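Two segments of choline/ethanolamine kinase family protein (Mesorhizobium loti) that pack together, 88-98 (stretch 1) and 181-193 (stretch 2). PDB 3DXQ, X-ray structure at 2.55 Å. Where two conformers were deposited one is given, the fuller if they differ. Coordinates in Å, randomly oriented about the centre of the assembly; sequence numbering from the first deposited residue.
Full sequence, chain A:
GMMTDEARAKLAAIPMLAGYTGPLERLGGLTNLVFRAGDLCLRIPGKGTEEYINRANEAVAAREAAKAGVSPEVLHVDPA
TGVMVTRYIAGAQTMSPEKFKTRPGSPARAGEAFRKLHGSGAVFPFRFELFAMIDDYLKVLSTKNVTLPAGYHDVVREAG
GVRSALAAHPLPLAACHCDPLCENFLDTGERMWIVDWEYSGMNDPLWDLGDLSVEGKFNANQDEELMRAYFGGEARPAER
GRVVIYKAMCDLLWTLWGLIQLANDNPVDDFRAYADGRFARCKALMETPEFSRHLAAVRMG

Stretch 1, residues 88-98: YIAGAQTMSPE
Stretch 2, residues 181-193: LCENFLDTGERMW

The contact joins a short two-residue strand, Gln93 and Thr94, to the strand Phe185–Asp187, antiparallel; loops of stretch 1 flank its strand, while the 3-10 segment 182-184 of stretch 2 meets Met95 to Pro97 and its loop from Thr188 follows the other end. Together they bury 648 Å². The register is set by Gln93 opposite Asp187, a hydrogen-bonded pair with CA atoms 4.8 Å apart, and Thr94 opposite Leu186, a non-hydrogen-bonded pair with CA atoms 4.7 Å apart. Gln93 N donates to Asp187 O at 2.7 Å and Asp187 N returns the bond to Gln93 O at 2.7 Å, both nearly straight. Two residues on, Met95 N reaches Phe185 O at 3.0 Å with a more bent N-H...O angle of 144°. Backbone torsions are ordinary for strands: -106/128 and -70/133 for Gln93 and Thr94, -111/119 and -104/119 for Leu186 and Asp187. Alongside the hydrogen bonds, CA-H...O contacts form: Ala92 CA to Asp187 O at 3.3 Å, just past the bonded pair, and Leu186 CA to Gln93 O at 3.4 Å, within the ladder.

Selenomethionine Met95 is covered most. Its phi/psi is -88/172, its CA-to-CB bond points toward the other stretch, and the chain coils as m, m, m. CB sits 3.3 Å from Cys182 O and CG 3.8 Å from Phe185 CB, so the base of the side chain packs against the 3-10 segment and the first residue of the strand. Its selenium then runs along to Asp187, SE to CB 3.5 Å, and meets the methyl of the other selenomethionine, Met192, SE to CE 4.0 Å. One long side chain thus touches both strands of stretch 2, which are themselves paired by Leu186 N to Trp193 O at 3.0 Å and Trp193 N to Leu186 O at 2.9 Å.

Ile89 anchors the opposite end of stretch 1 from a loop conformation of -93/101, with CB toward stretch 2 and chi angles m and t. Its CD1 lies over one face of the Trp193 ring, 3.5 Å from the centroid of the five-membered ring and only 15° off the normal, a CH-pi contact; the same methyl is 3.9 Å from Leu186 CD1. Trp193 holds chi1 m and chi2 85°, Leu186 m and t. Ala92 CB adds a contact to Leu186 CB at 4.2 Å. Between Ile89 and Ala92, Gly91 turns the chain at 55/42, a positive phi that favours glycine.

Cys182, chi1 m, closes the far end. It opens a 3-10 segment, at -52/-41, and directs its side chain toward stretch 1: CB is 3.4 Å from Ser96 CA, and SG is 3.7 Å from Pro97 CD. Ser96, extended at -166/165 with chi1 p, points its CB away and caps a backbone nitrogen just past the stretch. Its side chain therefore serves the helix start while its backbone serves the contact.

The rule to read here is economy: three backbone hydrogen bonds fix the register, and Met95, Ile89 and Cys182 supply much of the packing from outside the paired residues.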

# COMPACT_ATOMS: atom_id res chain seq x y z
N TYR A 88 -6.66 -13.50 -14.36
CA TYR A 88 -5.29 -13.18 -14.64
C TYR A 88 -5.23 -12.22 -15.81
O TYR A 88 -5.88 -12.44 -16.83
CB TYR A 88 -4.45 -14.41 -14.99
CG TYR A 88 -3.02 -14.06 -15.36
CD1 TYR A 88 -2.12 -13.58 -14.41
CD2 TYR A 88 -2.55 -14.23 -16.67
CE1 TYR A 88 -0.80 -13.27 -14.73
CE2 TYR A 88 -1.22 -13.93 -17.00
CZ TYR A 88 -0.36 -13.45 -16.03
OH TYR A 88 0.94 -13.15 -16.35
N ILE A 89 -4.41 -11.19 -15.63
CA ILE A 89 -4.13 -10.17 -16.63
C ILE A 89 -2.87 -10.53 -17.45
O ILE A 89 -1.73 -10.35 -16.99
CB ILE A 89 -3.89 -8.85 -15.93
CG1 ILE A 89 -5.17 -8.45 -15.22
CG2 ILE A 89 -3.46 -7.78 -16.92
CD1 ILE A 89 -4.97 -7.29 -14.26
N ALA A 90 -3.11 -11.05 -18.65
CA ALA A 90 -2.05 -11.46 -19.55
C ALA A 90 -1.28 -10.24 -19.99
O ALA A 90 -1.83 -9.14 -20.04
CB ALA A 90 -2.62 -12.20 -20.74
N GLY A 91 0.00 -10.43 -20.27
CA GLY A 91 0.89 -9.36 -20.72
C GLY A 91 0.92 -8.18 -19.79
O GLY A 91 0.89 -7.03 -20.24
N ALA A 92 0.94 -8.46 -18.50
CA ALA A 92 1.01 -7.42 -17.49
C ALA A 92 2.24 -7.67 -16.69
O ALA A 92 2.54 -8.82 -16.39
CB ALA A 92 -0.22 -7.46 -16.59
N GLN A 93 2.92 -6.60 -16.30
CA GLN A 93 4.16 -6.70 -15.54
C GLN A 93 3.94 -6.30 -14.07
O GLN A 93 3.39 -5.24 -13.79
CB GLN A 93 5.20 -5.77 -16.17
CG GLN A 93 6.62 -5.94 -15.67
CD GLN A 93 7.18 -7.30 -15.99
OE1 GLN A 93 7.58 -8.05 -15.10
NE2 GLN A 93 7.19 -7.64 -17.28
N THR A 94 4.36 -7.15 -13.14
CA THR A 94 4.37 -6.81 -11.72
C THR A 94 5.44 -5.78 -11.53
O THR A 94 6.54 -5.96 -12.01
CB THR A 94 4.69 -8.00 -10.83
OG1 THR A 94 3.55 -8.85 -10.82
CG2 THR A 94 4.95 -7.55 -9.41
N MSE A 95 5.12 -4.71 -10.82
CA MSE A 95 6.04 -3.60 -10.67
C MSE A 95 7.01 -3.74 -9.48
O MSE A 95 6.94 -4.66 -8.66
CB MSE A 95 5.25 -2.28 -10.62
CG MSE A 95 4.42 -2.00 -11.89
SE MSE A 95 5.46 -1.61 -13.50
CE MSE A 95 6.50 -0.16 -12.75
N SER A 96 7.96 -2.80 -9.44
CA SER A 96 8.99 -2.71 -8.40
C SER A 96 9.65 -1.34 -8.50
O SER A 96 9.50 -0.66 -9.52
CB SER A 96 10.04 -3.78 -8.64
OG SER A 96 10.85 -3.48 -9.79
N PRO A 97 10.39 -0.93 -7.47
CA PRO A 97 11.10 0.33 -7.61
C PRO A 97 11.86 0.44 -8.93
O PRO A 97 11.71 1.44 -9.65
CB PRO A 97 12.08 0.32 -6.43
CG PRO A 97 11.43 -0.54 -5.41
CD PRO A 97 10.62 -1.55 -6.15
N GLU A 98 12.65 -0.59 -9.24
CA GLU A 98 13.47 -0.60 -10.44
C GLU A 98 12.62 -0.40 -11.70
O GLU A 98 12.94 0.44 -12.53
CB GLU A 98 14.29 -1.89 -10.53
CG GLU A 98 15.33 -1.89 -11.65
CD GLU A 98 16.09 -3.22 -11.81
OE1 GLU A 98 16.11 -4.05 -10.85
OE2 GLU A 98 16.68 -3.44 -12.90
N LEU A 181 2.17 -1.00 -2.33
CA LEU A 181 3.51 -1.50 -2.61
C LEU A 181 3.66 -1.65 -4.13
O LEU A 181 2.70 -1.90 -4.85
CB LEU A 181 3.74 -2.86 -1.95
CG LEU A 181 3.60 -3.03 -0.42
CD1 LEU A 181 3.42 -4.52 -0.09
CD2 LEU A 181 4.77 -2.42 0.38
N CYS A 182 4.88 -1.49 -4.62
CA CYS A 182 5.14 -1.60 -6.03
C CYS A 182 4.59 -2.91 -6.59
O CYS A 182 3.98 -2.91 -7.67
CB CYS A 182 6.63 -1.51 -6.28
SG CYS A 182 7.32 0.08 -5.86
N GLU A 183 4.78 -3.99 -5.82
CA GLU A 183 4.36 -5.34 -6.24
C GLU A 183 2.85 -5.45 -6.46
O GLU A 183 2.39 -6.30 -7.21
CB GLU A 183 4.81 -6.43 -5.25
CG GLU A 183 4.20 -6.35 -3.85
CD GLU A 183 4.43 -7.60 -3.02
OE1 GLU A 183 3.84 -8.66 -3.35
OE2 GLU A 183 5.17 -7.52 -2.02
N ASN A 184 2.08 -4.59 -5.82
CA ASN A 184 0.63 -4.56 -6.00
C ASN A 184 0.15 -3.95 -7.31
O ASN A 184 -1.05 -3.90 -7.55
CB ASN A 184 -0.01 -3.80 -4.82
CG ASN A 184 0.11 -4.57 -3.52
OD1 ASN A 184 0.22 -5.80 -3.53
ND2 ASN A 184 0.05 -3.85 -2.39
N PHE A 185 1.07 -3.46 -8.14
CA PHE A 185 0.71 -2.84 -9.41
C PHE A 185 1.06 -3.75 -10.57
O PHE A 185 2.20 -4.22 -10.67
CB PHE A 185 1.44 -1.52 -9.61
CG PHE A 185 0.90 -0.40 -8.77
CD1 PHE A 185 1.35 -0.22 -7.47
CD2 PHE A 185 -0.04 0.48 -9.29
CE1 PHE A 185 0.86 0.80 -6.69
CE2 PHE A 185 -0.54 1.50 -8.52
CZ PHE A 185 -0.09 1.67 -7.21
N LEU A 186 0.08 -3.98 -11.44
CA LEU A 186 0.28 -4.78 -12.63
C LEU A 186 0.20 -3.82 -13.79
O LEU A 186 -0.84 -3.20 -14.02
CB LEU A 186 -0.78 -5.87 -12.74
CG LEU A 186 -0.99 -6.69 -11.47
CD1 LEU A 186 -2.04 -7.76 -11.75
CD2 LEU A 186 0.32 -7.30 -10.90
N ASP A 187 1.28 -3.72 -14.55
CA ASP A 187 1.36 -2.76 -15.62
C ASP A 187 1.21 -3.41 -16.98
O ASP A 187 2.01 -4.25 -17.35
CB ASP A 187 2.72 -2.06 -15.57
CG ASP A 187 2.86 -0.94 -16.59
OD1 ASP A 187 1.83 -0.35 -16.99
OD2 ASP A 187 4.01 -0.63 -16.96
N THR A 188 0.19 -3.04 -17.74
CA THR A 188 0.15 -3.49 -19.12
C THR A 188 1.06 -2.47 -19.74
O THR A 188 1.90 -1.89 -19.05
CB THR A 188 -1.25 -3.50 -19.74
OG1 THR A 188 -1.70 -2.16 -19.95
CG2 THR A 188 -2.21 -4.23 -18.83
N GLY A 189 0.95 -2.22 -21.03
CA GLY A 189 1.75 -1.12 -21.56
C GLY A 189 1.16 0.23 -21.18
O GLY A 189 1.87 1.18 -20.90
N GLU A 190 -0.17 0.28 -21.14
CA GLU A 190 -0.93 1.52 -21.13
C GLU A 190 -1.71 1.83 -19.86
O GLU A 190 -2.16 2.96 -19.68
CB GLU A 190 -1.88 1.46 -22.33
CG GLU A 190 -1.13 1.49 -23.68
CD GLU A 190 -1.88 0.80 -24.83
OE1 GLU A 190 -3.08 0.50 -24.71
OE2 GLU A 190 -1.24 0.55 -25.87
N ARG A 191 -1.87 0.85 -18.98
CA ARG A 191 -2.61 1.05 -17.75
C ARG A 191 -2.17 0.11 -16.63
O ARG A 191 -1.68 -1.02 -16.86
CB ARG A 191 -4.13 0.89 -17.99
CG ARG A 191 -4.60 -0.53 -18.32
CD ARG A 191 -6.08 -0.67 -18.01
NE ARG A 191 -6.34 -0.37 -16.60
CZ ARG A 191 -7.55 -0.26 -16.06
NH1 ARG A 191 -8.66 -0.43 -16.78
NH2 ARG A 191 -7.64 0.01 -14.76
N MSE A 192 -2.38 0.59 -15.42
CA MSE A 192 -2.02 -0.14 -14.23
C MSE A 192 -3.29 -0.65 -13.65
O MSE A 192 -4.29 0.07 -13.69
CB MSE A 192 -1.42 0.80 -13.21
CG MSE A 192 -0.18 1.45 -13.66
SE MSE A 192 1.26 0.52 -12.96
CE MSE A 192 2.77 1.34 -14.03
N TRP A 193 -3.25 -1.88 -13.15
CA TRP A 193 -4.28 -2.41 -12.29
C TRP A 193 -3.64 -2.48 -10.91
O TRP A 193 -2.41 -2.45 -10.77
CB TRP A 193 -4.69 -3.78 -12.72
CG TRP A 193 -5.21 -3.90 -14.13
CD1 TRP A 193 -4.48 -4.06 -15.27
CD2 TRP A 193 -6.58 -3.93 -14.52
NE1 TRP A 193 -5.31 -4.17 -16.35
CE2 TRP A 193 -6.60 -4.10 -15.93
CE3 TRP A 193 -7.78 -3.82 -13.83
CZ2 TRP A 193 -7.80 -4.17 -16.66
CZ3 TRP A 193 -8.98 -3.90 -14.55
CH2 TRP A 193 -8.97 -4.07 -15.96